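Local coordinates for acetyl-CoA C-acetyltransferase (PDB 7N7Z), which probably catalyses the transfer of an acetyl group between two acetyl-CoA molecules to form acetoacetyl-CoA, as acetyl-CoA C-acetyltransferases of the thiolase family do, at residues B[54-59]-B[96-101]; B[69-74]-B[81-86]; B[196-201]-B[375-380]; B[366-371]-B[397-402]; B[178-183]-B[230-235]. One frame throughout, in Å; residues are numbered along the deposited sequence.

Contact 1. Residues B[54-59]-B[96-101]; sequences EIVGAT and MRATEI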
# COMPACT_ATOMS: atom_id res chain seq x y z
N GLU B 54 20.05 -3.10 -32.40
CA GLU B 54 19.79 -3.10 -30.97
C GLU B 54 18.97 -1.87 -30.61
O GLU B 54 18.78 -0.97 -31.42
CB GLU B 54 21.10 -3.11 -30.17
CG GLU B 54 21.89 -1.80 -30.24
CD GLU B 54 23.11 -1.78 -29.34
OE1 GLU B 54 23.15 -2.59 -28.39
OE2 GLU B 54 24.02 -0.96 -29.59
N ILE B 55 18.50 -1.85 -29.37
CA ILE B 55 17.96 -0.66 -28.74
C ILE B 55 18.66 -0.49 -27.40
O ILE B 55 18.74 -1.45 -26.61
CB ILE B 55 16.44 -0.72 -28.55
CG1 ILE B 55 15.93 0.58 -27.92
CG2 ILE B 55 16.04 -1.92 -27.70
CD1 ILE B 55 14.43 0.64 -27.76
N VAL B 56 19.18 0.70 -27.14
CA VAL B 56 19.71 1.08 -25.84
C VAL B 56 18.74 2.08 -25.24
O VAL B 56 18.67 3.23 -25.68
CB VAL B 56 21.13 1.66 -25.94
CG1 VAL B 56 21.71 1.87 -24.55
CG2 VAL B 56 22.02 0.74 -26.76
N GLY B 57 17.97 1.64 -24.24
CA GLY B 57 16.92 2.45 -23.66
C GLY B 57 17.39 3.14 -22.39
O GLY B 57 17.97 2.50 -21.50
N ALA B 58 17.13 4.44 -22.32
CA ALA B 58 17.48 5.25 -21.16
C ALA B 58 16.22 5.62 -20.39
O ALA B 58 15.20 5.97 -20.98
CB ALA B 58 18.22 6.51 -21.59
N THR B 59 16.31 5.53 -19.06
CA THR B 59 15.25 5.95 -18.17
C THR B 59 15.79 5.92 -16.75
O THR B 59 16.66 5.10 -16.43
CB THR B 59 14.01 5.06 -18.28
OG1 THR B 59 12.88 5.74 -17.72
CG2 THR B 59 14.21 3.74 -17.55
N MET B 96 22.21 10.43 -22.38
CA MET B 96 23.53 10.67 -22.95
C MET B 96 24.45 9.46 -22.76
O MET B 96 25.36 9.25 -23.56
CB MET B 96 24.14 11.93 -22.32
CG MET B 96 25.55 12.25 -22.79
SD MET B 96 26.05 14.00 -22.81
CE MET B 96 24.63 14.81 -23.55
N ARG B 97 24.22 8.66 -21.71
CA ARG B 97 24.99 7.43 -21.53
C ARG B 97 24.49 6.33 -22.45
O ARG B 97 25.29 5.54 -22.97
CB ARG B 97 24.94 6.97 -20.07
CG ARG B 97 25.92 5.85 -19.73
CD ARG B 97 27.37 6.29 -19.90
NE ARG B 97 28.32 5.19 -19.71
CZ ARG B 97 28.92 4.90 -18.56
NH1 ARG B 97 28.68 5.59 -17.46
NH2 ARG B 97 29.79 3.89 -18.52
N ALA B 98 23.17 6.24 -22.64
CA ALA B 98 22.64 5.34 -23.66
C ALA B 98 23.24 5.65 -25.02
O ALA B 98 23.56 4.75 -25.80
CB ALA B 98 21.11 5.44 -23.71
N THR B 99 23.40 6.94 -25.33
CA THR B 99 24.02 7.34 -26.59
C THR B 99 25.45 6.83 -26.68
O THR B 99 25.87 6.31 -27.72
CB THR B 99 23.98 8.86 -26.73
OG1 THR B 99 22.62 9.30 -26.80
CG2 THR B 99 24.73 9.31 -27.97
N GLU B 100 26.21 6.95 -25.59
CA GLU B 100 27.59 6.48 -25.60
C GLU B 100 27.66 4.97 -25.78
O GLU B 100 28.40 4.47 -26.64
CB GLU B 100 28.30 6.89 -24.30
CG GLU B 100 29.81 6.78 -24.38
CD GLU B 100 30.49 7.09 -23.06
OE1 GLU B 100 31.54 7.78 -23.07
OE2 GLU B 100 30.00 6.64 -22.00
N ILE B 101 26.88 4.23 -24.99
CA ILE B 101 26.91 2.77 -25.07
C ILE B 101 26.63 2.31 -26.49
O ILE B 101 27.33 1.44 -27.04
CB ILE B 101 25.90 2.16 -24.08
CG1 ILE B 101 26.36 2.39 -22.64
CG2 ILE B 101 25.72 0.67 -24.35
CD1 ILE B 101 25.26 2.23 -21.61
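In the N-terminal half of the thiolase fold a helix lies close against the sheet, and V56 and A58 of strand 54-58 meet A98 and I101 of helix 94-107 at that interface. The two short segments run nearly antiparallel, at 161°, and their axes approach to 7.6 Å. A98 suits this close approach: its CB sits between the two strand side chains, 3.7 Å from CG1 of V56 and equally 3.7 Å from CB of A58. V56 does most of the touching from the strand. With CG1 anti to the backbone N (chi1 -173°), this one methyl reaches over the helix backbone at A98, 3.6 Å from the carbonyl O of A98, and also approaches CG2 of I101 at 4.2 Å. The contact is therefore made by methyl groups against a helical turn, without polar links across it. The packing lies near the predicted acyl-carrying cysteine, C92, about 10 Å from A58, side chain to side chain. On the sheet, strand 54-58 runs between strands 84-89 and 113-121; A98 also touches V88 and V116 of those neighbours, while V56 and I101 pack on R97 of the second subunit.

Contact 2. Residues B[69-74]-B[81-86]; sequences PPRIIG and VRSGSC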
# COMPACT_ATOMS: atom_id res chain seq x y z
N PRO B 69 11.62 -2.66 -20.48
CA PRO B 69 10.77 -1.86 -21.37
C PRO B 69 11.42 -1.62 -22.73
O PRO B 69 10.73 -1.67 -23.76
CB PRO B 69 10.60 -0.55 -20.60
CG PRO B 69 10.74 -0.94 -19.17
CD PRO B 69 11.74 -2.06 -19.14
N PRO B 70 12.73 -1.35 -22.79
CA PRO B 70 13.35 -1.12 -24.11
C PRO B 70 13.15 -2.27 -25.08
O PRO B 70 13.03 -2.04 -26.29
CB PRO B 70 14.83 -0.91 -23.77
CG PRO B 70 14.82 -0.41 -22.36
CD PRO B 70 13.70 -1.15 -21.69
N ARG B 71 13.11 -3.52 -24.59
CA ARG B 71 12.79 -4.63 -25.47
C ARG B 71 11.34 -4.57 -25.92
O ARG B 71 11.02 -4.89 -27.07
CB ARG B 71 13.08 -5.96 -24.76
CG ARG B 71 12.67 -7.21 -25.55
CD ARG B 71 13.45 -7.36 -26.85
NE ARG B 71 13.34 -8.71 -27.39
CZ ARG B 71 14.07 -9.19 -28.39
NH1 ARG B 71 14.98 -8.46 -29.00
NH2 ARG B 71 13.88 -10.45 -28.77
N ILE B 72 10.43 -4.15 -25.03
CA ILE B 72 9.05 -3.93 -25.43
C ILE B 72 8.97 -2.82 -26.47
O ILE B 72 8.27 -2.95 -27.48
CB ILE B 72 8.18 -3.62 -24.20
CG1 ILE B 72 8.09 -4.83 -23.27
CG2 ILE B 72 6.78 -3.18 -24.64
CD1 ILE B 72 7.58 -4.50 -21.88
N ILE B 73 9.69 -1.72 -26.23
CA ILE B 73 9.64 -0.59 -27.14
C ILE B 73 10.23 -0.96 -28.50
O ILE B 73 9.72 -0.56 -29.55
CB ILE B 73 10.35 0.62 -26.52
CG1 ILE B 73 9.60 1.11 -25.28
CG2 ILE B 73 10.48 1.75 -27.53
CD1 ILE B 73 10.46 1.89 -24.31
N GLY B 74 11.32 -1.74 -28.49
CA GLY B 74 11.96 -2.10 -29.75
C GLY B 74 11.10 -3.01 -30.60
O GLY B 74 10.96 -2.81 -31.81
N VAL B 81 13.75 -9.60 -33.80
CA VAL B 81 13.91 -10.33 -32.55
C VAL B 81 15.38 -10.66 -32.28
O VAL B 81 15.75 -10.94 -31.14
CB VAL B 81 13.06 -11.62 -32.55
CG1 VAL B 81 11.62 -11.30 -32.96
CG2 VAL B 81 13.67 -12.67 -33.47
N ARG B 82 16.22 -10.65 -33.32
CA ARG B 82 17.65 -10.87 -33.12
C ARG B 82 18.33 -9.67 -32.47
O ARG B 82 19.45 -9.82 -31.96
CB ARG B 82 18.32 -11.16 -34.47
CG ARG B 82 18.18 -10.05 -35.50
CD ARG B 82 19.31 -10.07 -36.52
NE ARG B 82 19.39 -8.82 -37.28
CZ ARG B 82 20.29 -7.87 -37.09
NH1 ARG B 82 21.24 -7.98 -36.17
NH2 ARG B 82 20.24 -6.77 -37.84
N SER B 83 17.69 -8.51 -32.47
CA SER B 83 18.34 -7.29 -32.02
C SER B 83 18.63 -7.33 -30.53
O SER B 83 17.97 -8.03 -29.75
CB SER B 83 17.47 -6.07 -32.35
OG SER B 83 16.18 -6.18 -31.75
N GLY B 84 19.63 -6.55 -30.12
CA GLY B 84 19.96 -6.43 -28.72
C GLY B 84 19.05 -5.46 -27.99
O GLY B 84 18.34 -4.65 -28.59
N SER B 85 19.08 -5.55 -26.67
CA SER B 85 18.25 -4.69 -25.84
C SER B 85 18.89 -4.55 -24.47
O SER B 85 19.45 -5.52 -23.94
CB SER B 85 16.83 -5.24 -25.70
OG SER B 85 16.82 -6.44 -24.95
N CYS B 86 18.82 -3.35 -23.91
CA CYS B 86 19.30 -3.11 -22.55
C CYS B 86 18.75 -1.77 -22.08
O CYS B 86 18.35 -0.93 -22.89
CB CYS B 86 20.83 -3.14 -22.47
SG CYS B 86 21.63 -1.61 -23.00
O HOH W 1 15.82 -5.23 -29.04
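R71 and V81 make the central bond of this contact: NH2 of the arginine donates to the carbonyl O of V81 over 3.1 Å, with an N-H...O angle of 160°. The oxygen lies almost exactly in the guanidinium plane, and the donor lies in the carbonyl plane on a lone pair. NH1 adds a weak second bond to the same oxygen at 3.4 Å, so V81 O is held in a fork between both terminal nitrogens. A water extends the network, accepting weakly from NH1 of R71 and donating to OG of S83 and to O of G84, the latter at 2.6 Å. Closer to the helix, the aliphatic part of R71 lies along S85, with R71 CB 3.8 Å from S85 OG, and the CB-CG side of the P70 ring meets the strand backbone, CG 3.6 Å from C86 O. These residues belong to the beta-alpha-beta unit of strand 54-58, helix 69-76 and strand 84-89, and the arginine ties the helix to the turn leading into the last strand. A bend at chi2 (64°) carries the guanidinium along the strand toward that turn. Farther out, OG of S83 bonds to O of P80. S393 of the second subunit is bonded by OG of S85 and by the carbonyl O of S83, and G391 O of that subunit receives a weak bond from NE of R71.

Contact 3. Residues B[196-201]-B[375-380]; sequences EGIFDR and LERLGL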
# COMPACT_ATOMS: atom_id res chain seq x y z
N GLU B 196 6.78 30.60 -31.21
CA GLU B 196 7.28 30.85 -32.56
C GLU B 196 7.49 29.57 -33.36
O GLU B 196 7.79 29.65 -34.56
CB GLU B 196 8.59 31.63 -32.50
CG GLU B 196 8.43 33.05 -31.96
CD GLU B 196 9.76 33.75 -31.74
OE1 GLU B 196 10.81 33.07 -31.82
OE2 GLU B 196 9.76 34.97 -31.49
N GLY B 197 7.34 28.40 -32.74
CA GLY B 197 7.46 27.15 -33.46
C GLY B 197 8.87 26.68 -33.71
O GLY B 197 9.10 25.90 -34.63
N ILE B 198 9.83 27.14 -32.90
CA ILE B 198 11.22 26.73 -33.12
C ILE B 198 11.40 25.24 -32.85
O ILE B 198 12.30 24.61 -33.42
CB ILE B 198 12.16 27.59 -32.24
CG1 ILE B 198 12.18 29.03 -32.78
CG2 ILE B 198 13.56 26.97 -32.20
CD1 ILE B 198 13.26 29.91 -32.18
N PHE B 199 10.57 24.66 -31.98
CA PHE B 199 10.67 23.25 -31.64
C PHE B 199 9.79 22.36 -32.51
O PHE B 199 9.74 21.15 -32.28
CB PHE B 199 10.28 23.03 -30.17
CG PHE B 199 11.14 23.79 -29.20
CD1 PHE B 199 12.51 23.60 -29.17
CD2 PHE B 199 10.58 24.68 -28.30
CE1 PHE B 199 13.31 24.29 -28.28
CE2 PHE B 199 11.37 25.37 -27.40
CZ PHE B 199 12.73 25.18 -27.39
N ASP B 200 9.11 22.92 -33.52
CA ASP B 200 8.17 22.13 -34.30
C ASP B 200 8.87 21.04 -35.09
O ASP B 200 8.33 19.94 -35.26
CB ASP B 200 7.37 23.04 -35.23
CG ASP B 200 6.30 23.83 -34.50
OD1 ASP B 200 6.13 23.62 -33.28
OD2 ASP B 200 5.63 24.67 -35.15
N ARG B 201 10.08 21.31 -35.59
CA ARG B 201 10.78 20.33 -36.41
C ARG B 201 11.15 19.09 -35.60
O ARG B 201 10.91 17.96 -36.03
CB ARG B 201 12.03 20.95 -37.03
CG ARG B 201 11.75 22.09 -37.99
CD ARG B 201 12.98 22.96 -38.18
NE ARG B 201 13.38 23.61 -36.93
CZ ARG B 201 14.63 23.85 -36.57
NH1 ARG B 201 15.66 23.52 -37.34
NH2 ARG B 201 14.87 24.44 -35.40
N LEU B 375 21.52 23.88 -34.41
CA LEU B 375 22.58 23.98 -35.42
C LEU B 375 21.98 24.09 -36.81
O LEU B 375 22.39 24.93 -37.62
CB LEU B 375 23.51 22.76 -35.34
CG LEU B 375 24.36 22.56 -34.08
CD1 LEU B 375 25.24 21.33 -34.26
CD2 LEU B 375 25.20 23.79 -33.78
N GLU B 376 20.99 23.24 -37.11
CA GLU B 376 20.39 23.24 -38.44
C GLU B 376 19.65 24.54 -38.72
O GLU B 376 19.69 25.05 -39.85
CB GLU B 376 19.44 22.05 -38.57
CG GLU B 376 19.06 21.71 -40.01
CD GLU B 376 17.72 22.30 -40.43
OE1 GLU B 376 16.86 22.53 -39.55
OE2 GLU B 376 17.54 22.54 -41.64
N ARG B 377 18.98 25.11 -37.71
CA ARG B 377 18.24 26.34 -37.93
C ARG B 377 19.17 27.53 -38.16
O ARG B 377 18.82 28.46 -38.88
CB ARG B 377 17.31 26.62 -36.75
CG ARG B 377 16.48 27.90 -36.89
CD ARG B 377 15.70 28.20 -35.62
NE ARG B 377 16.55 28.67 -34.54
CZ ARG B 377 16.75 29.94 -34.22
NH1 ARG B 377 16.19 30.92 -34.90
NH2 ARG B 377 17.53 30.24 -33.18
N LEU B 378 20.36 27.50 -37.55
CA LEU B 378 21.32 28.59 -37.67
C LEU B 378 22.42 28.31 -38.68
O LEU B 378 23.33 29.14 -38.84
CB LEU B 378 21.94 28.89 -36.30
CG LEU B 378 20.94 29.15 -35.17
CD1 LEU B 378 21.67 29.49 -33.88
CD2 LEU B 378 19.97 30.26 -35.56
N GLY B 379 22.37 27.17 -39.37
CA GLY B 379 23.40 26.85 -40.34
C GLY B 379 24.77 26.65 -39.74
O GLY B 379 25.78 26.82 -40.44
N LEU B 380 24.85 26.29 -38.46
CA LEU B 380 26.12 26.10 -37.78
C LEU B 380 26.62 24.68 -38.01
O LEU B 380 25.96 23.85 -38.63
CB LEU B 380 25.97 26.41 -36.29
CG LEU B 380 25.47 27.81 -35.96
CD1 LEU B 380 25.01 27.88 -34.50
CD2 LEU B 380 26.53 28.86 -36.24
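I198 and R201, in the loop that follows helix 176-196, meet E376 and R377 on the last turn of helix 360-378, a surface contact joining the N-terminal and C-terminal thiolase regions. The loop opens with a Schellman motif at G197, from which a type I beta turn runs to D200. Charge provides one link: NH1 of R201 forms a salt bridge with OE1 of E376 at 2.7 Å, although its N-H...O angle of 127° makes the hydrogen bond weak. The guanidinium and carboxylate planes are 41° apart. R377 has a salt bridge of its own, from NH2 to OE2 of E374. Hydrogen bonds steady R201 further. Within the loop its NH2 donates to O of I198 over 3.2 Å at 163°, a bend at chi3 turning the head of the arginine back toward I198; outside the loop NH1 also hydrogen-bonds O of Y373 on helix 360-378. Packing supplies the rest. R201 NH2 lies 3.5 Å from CB of R377, the two arginines crossing at about a right angle. The R377 guanidinium is sandwiched between aliphatic groups: CD2 of L378 covers one face, near the rim, and from the opposite face CD1 of I198 sits over its centre, 4.0 Å from CZ of R377.

Contact 4. Residues B[366-371]-B[397-402]; sequences RIIVSM and SLWTRD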
# COMPACT_ATOMS: atom_id res chain seq x y z
N ARG B 366 17.51 14.54 -24.89
CA ARG B 366 16.71 15.67 -25.34
C ARG B 366 17.60 16.82 -25.80
O ARG B 366 17.41 17.38 -26.89
CB ARG B 366 15.77 16.13 -24.22
CG ARG B 366 14.49 16.80 -24.71
CD ARG B 366 14.70 18.28 -25.02
NE ARG B 366 15.03 19.05 -23.83
CZ ARG B 366 15.67 20.21 -23.83
NH1 ARG B 366 16.08 20.77 -24.95
NH2 ARG B 366 15.91 20.82 -22.67
N ILE B 367 18.58 17.20 -24.97
CA ILE B 367 19.41 18.35 -25.29
C ILE B 367 20.33 18.07 -26.47
O ILE B 367 20.76 19.00 -27.15
CB ILE B 367 20.22 18.78 -24.05
CG1 ILE B 367 21.16 17.67 -23.58
CG2 ILE B 367 19.27 19.18 -22.92
CD1 ILE B 367 22.15 18.13 -22.53
N ILE B 368 20.64 16.80 -26.74
CA ILE B 368 21.35 16.47 -27.97
C ILE B 368 20.45 16.70 -29.18
O ILE B 368 20.87 17.28 -30.19
CB ILE B 368 21.88 15.03 -27.93
CG1 ILE B 368 22.97 14.87 -26.88
CG2 ILE B 368 22.41 14.62 -29.29
CD1 ILE B 368 23.18 13.43 -26.46
N VAL B 369 19.20 16.25 -29.09
CA VAL B 369 18.24 16.48 -30.17
C VAL B 369 18.07 17.97 -30.41
O VAL B 369 18.14 18.45 -31.55
CB VAL B 369 16.89 15.81 -29.84
CG1 VAL B 369 15.81 16.28 -30.80
CG2 VAL B 369 17.03 14.29 -29.88
N SER B 370 17.83 18.74 -29.34
CA SER B 370 17.63 20.17 -29.49
C SER B 370 18.89 20.86 -29.99
O SER B 370 18.82 21.78 -30.81
CB SER B 370 17.18 20.78 -28.16
OG SER B 370 15.89 20.32 -27.81
N MET B 371 20.06 20.41 -29.52
CA MET B 371 21.32 20.97 -30.00
C MET B 371 21.40 20.89 -31.52
O MET B 371 21.64 21.90 -32.19
CB MET B 371 22.50 20.23 -29.36
CG MET B 371 23.87 20.73 -29.80
SD MET B 371 25.17 19.51 -29.54
CE MET B 371 24.80 18.37 -30.87
N SER B 397 29.23 15.85 -24.49
CA SER B 397 29.43 15.25 -25.80
C SER B 397 29.57 16.35 -26.84
O SER B 397 29.03 17.44 -26.69
CB SER B 397 28.27 14.32 -26.17
OG SER B 397 27.02 14.98 -26.06
N LEU B 398 30.32 16.03 -27.90
CA LEU B 398 30.59 16.98 -28.98
C LEU B 398 30.24 16.35 -30.32
O LEU B 398 30.43 15.14 -30.52
CB LEU B 398 32.06 17.40 -28.98
CG LEU B 398 32.52 18.12 -27.70
CD1 LEU B 398 34.04 18.08 -27.60
CD2 LEU B 398 32.01 19.55 -27.68
N TRP B 399 29.74 17.17 -31.23
CA TRP B 399 29.23 16.70 -32.51
C TRP B 399 29.53 17.74 -33.58
O TRP B 399 29.74 18.92 -33.28
CB TRP B 399 27.72 16.42 -32.45
CG TRP B 399 27.29 15.62 -31.24
CD1 TRP B 399 27.22 16.06 -29.94
CD2 TRP B 399 26.85 14.26 -31.23
NE1 TRP B 399 26.78 15.05 -29.13
CE2 TRP B 399 26.54 13.93 -29.89
CE3 TRP B 399 26.69 13.28 -32.21
CZ2 TRP B 399 26.08 12.67 -29.52
CZ3 TRP B 399 26.23 12.03 -31.84
CH2 TRP B 399 25.93 11.74 -30.50
N THR B 400 29.56 17.29 -34.83
CA THR B 400 29.77 18.19 -35.96
C THR B 400 28.90 17.75 -37.13
O THR B 400 28.64 16.55 -37.32
CB THR B 400 31.24 18.22 -36.41
OG1 THR B 400 31.40 19.23 -37.42
CG2 THR B 400 31.68 16.87 -36.97
N ARG B 401 28.45 18.73 -37.91
CA ARG B 401 27.70 18.48 -39.14
C ARG B 401 28.62 18.36 -40.36
O ARG B 401 28.20 18.68 -41.48
CB ARG B 401 26.67 19.58 -39.36
CG ARG B 401 25.62 19.66 -38.26
CD ARG B 401 24.63 20.79 -38.52
NE ARG B 401 23.78 20.51 -39.67
CZ ARG B 401 23.25 21.44 -40.46
NH1 ARG B 401 23.47 22.73 -40.25
NH2 ARG B 401 22.49 21.06 -41.48
N ASP B 402 29.85 17.89 -40.16
CA ASP B 402 30.82 17.78 -41.23
C ASP B 402 31.00 19.11 -41.96
O ASP B 402 32.09 19.68 -41.97
CB ASP B 402 30.41 16.70 -42.23
CG ASP B 402 30.49 15.31 -41.63
OD1 ASP B 402 31.25 15.13 -40.66
OD2 ASP B 402 29.79 14.40 -42.13
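Buried helix-on-sheet packing in the C-terminal thiolase region brings I368 and M371, one turn apart on helix 360-378, against W399 and S397 of strand 394-400. The axes of the two short segments are 10.7 Å apart and inclined by 26°, and the indole of W399 spans the distance. M371 works at its pyrrole end: CE lies 3.5 Å from CD1 of W399, and SD stands 4.9 Å from the centroid of the five-membered ring in an oblique Met-aromatic contact. The chain of M371 is extended as far as SD and bends at chi3 (75°), which brings the methyl obliquely up to the five-membered ring. I368 approaches obliquely at the benzo end, CG2 4.2 Å from CZ2 of W399. A bond close to the ring plane helps to set the rotation of the indole. NE1 of W399 donates to OG of S397 at 3.1 Å and 161°, and that hydroxyl has I368 CG1 at 4.1 Å as well as a weak bond to A385 O. Replacing W399 by an alanine would probably leave CE of M371 and CG2 of I368 without the surface they pack on, and OG of S397 without its indole donor. M277 and L279 of strand 277-285 and V10 of strand 8-20 also touch the W399 side chain. Apart from the indole N-H, which S397 of the same strand satisfies, the interface is mainly apolar.

Contact 5. Residues B[178-183]-B[230-235]; sequences ECDALA and ETMAKL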
# COMPACT_ATOMS: atom_id res chain seq x y z
N GLU B 178 20.44 37.05 -8.57
CA GLU B 178 21.11 36.50 -9.74
C GLU B 178 20.38 35.26 -10.26
O GLU B 178 20.26 35.06 -11.47
CB GLU B 178 22.56 36.16 -9.42
CG GLU B 178 23.49 37.36 -9.34
CD GLU B 178 24.33 37.38 -8.08
OE1 GLU B 178 24.91 36.33 -7.73
OE2 GLU B 178 24.43 38.45 -7.44
N CYS B 179 19.88 34.42 -9.34
CA CYS B 179 19.18 33.22 -9.76
C CYS B 179 17.87 33.55 -10.47
O CYS B 179 17.55 32.96 -11.51
CB CYS B 179 18.90 32.33 -8.55
SG CYS B 179 20.37 31.54 -7.87
N ASP B 180 17.10 34.50 -9.93
CA ASP B 180 15.83 34.85 -10.55
C ASP B 180 16.04 35.51 -11.90
O ASP B 180 15.24 35.30 -12.83
CB ASP B 180 15.03 35.76 -9.62
CG ASP B 180 14.32 35.00 -8.52
OD1 ASP B 180 14.03 33.80 -8.70
OD2 ASP B 180 14.03 35.60 -7.46
N ALA B 181 17.10 36.30 -12.04
CA ALA B 181 17.38 36.94 -13.32
C ALA B 181 17.62 35.91 -14.41
O ALA B 181 16.97 35.93 -15.47
CB ALA B 181 18.59 37.87 -13.19
N LEU B 182 18.55 34.98 -14.18
CA LEU B 182 18.81 33.93 -15.15
C LEU B 182 17.55 33.11 -15.42
O LEU B 182 17.19 32.85 -16.57
CB LEU B 182 19.94 33.02 -14.66
CG LEU B 182 20.44 31.97 -15.66
CD1 LEU B 182 21.94 31.77 -15.52
CD2 LEU B 182 19.71 30.65 -15.48
N ALA B 183 16.85 32.72 -14.35
CA ALA B 183 15.67 31.87 -14.50
C ALA B 183 14.62 32.54 -15.38
O ALA B 183 13.97 31.87 -16.19
CB ALA B 183 15.08 31.55 -13.13
N GLU B 230 9.94 40.78 -10.90
CA GLU B 230 9.30 40.94 -9.60
C GLU B 230 8.39 39.76 -9.27
O GLU B 230 8.17 39.48 -8.09
CB GLU B 230 8.50 42.25 -9.57
CG GLU B 230 9.37 43.48 -9.36
CD GLU B 230 10.17 43.86 -10.59
OE1 GLU B 230 9.68 43.61 -11.72
OE2 GLU B 230 11.28 44.40 -10.44
N THR B 231 7.85 39.08 -10.28
CA THR B 231 7.08 37.87 -10.02
C THR B 231 7.99 36.74 -9.53
O THR B 231 7.59 35.94 -8.67
CB THR B 231 6.33 37.43 -11.27
OG1 THR B 231 7.26 37.12 -12.31
CG2 THR B 231 5.37 38.52 -11.74
N MET B 232 9.21 36.67 -10.07
CA MET B 232 10.17 35.68 -9.59
C MET B 232 10.50 35.90 -8.12
O MET B 232 10.73 34.94 -7.38
CB MET B 232 11.45 35.74 -10.42
CG MET B 232 11.24 35.52 -11.92
SD MET B 232 10.99 33.80 -12.41
CE MET B 232 12.37 32.98 -11.61
N ALA B 233 10.51 37.16 -7.67
CA ALA B 233 10.86 37.49 -6.29
C ALA B 233 9.73 37.20 -5.31
O ALA B 233 9.96 37.24 -4.10
CB ALA B 233 11.25 38.96 -6.19
N LYS B 234 8.52 36.90 -5.79
CA LYS B 234 7.38 36.68 -4.92
C LYS B 234 7.24 35.23 -4.46
O LYS B 234 6.45 34.96 -3.55
CB LYS B 234 6.09 37.10 -5.64
N LEU B 235 7.99 34.31 -5.06
CA LEU B 235 7.85 32.90 -4.70
C LEU B 235 8.67 32.59 -3.45
O LEU B 235 9.75 33.16 -3.26
CB LEU B 235 8.30 32.01 -5.85
CG LEU B 235 7.30 31.88 -7.00
CD1 LEU B 235 8.03 31.62 -8.31
CD2 LEU B 235 6.29 30.78 -6.72
O HOH W 2 11.76 32.70 -8.03
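D180, on helix 176-196, is the first residue of its segment to meet M232, in the short, weakly bonded helix about 229-232. The two side chains slide past each other in opposite directions, so the carboxylate lies along the start of the methionine chain: CG of D180 is 3.5 Å from CB of M232. OD1 faces the thioether methyl, 3.4 Å from CE of M232. A water bridges the segments, donating to OD1 of D180 at 2.6 Å and also to the carbonyl O of M232. OD2 of D180 stands 3.4 Å from that same carbonyl O, two acceptors that cannot bond to each other. R176 resolves the conflict, since its NE forms a salt bridge with OD2 of D180 and its NH2 donates to O of M232. N249 adds a weak bond to OD1. With an alanine at this aspartate's position, R176 is likely to lose its carboxylate mate and the bridging water one of its acceptors. One turn further along, A183 turns its CB toward the same methionine, and CE of M232 meets it at 3.4 Å, tighter than usual carbon packing. M232 gets there by bending at chi2 (-77°) and again at chi3, which curls its methyl back toward helix 176-196. M232 also opens a type I beta turn that ends at L235, whose O is another acceptor for R176. The contact thus joins apolar packing at A183 to a polar cluster in which an arginine and a water mediate between the carboxylate of D180 and the carbonyl O of M232, an environment that would be expected to keep D180 ionised.

Followed from the N terminus, contact 1 closes the first loop, from strand 54-58 to helix 94-107, and contact 2 closes a shorter one within it. The two share the edge of the large sheet, where strands 54-58 and 84-89 are neighbours, and both reach the second subunit. Contact 5 opens next on helix 176-196; before it closes, contact 3 opens just beyond that helix, so their spans cross. Contact 3 returns only at the end of helix 360-378, joining the two family regions. Contact 4 starts earlier on that helix and crosses contact 3, ending on strand 394-400. M96 and T99 of contact 1 touch I368, S397 and W399 of contact 4, linking the halves.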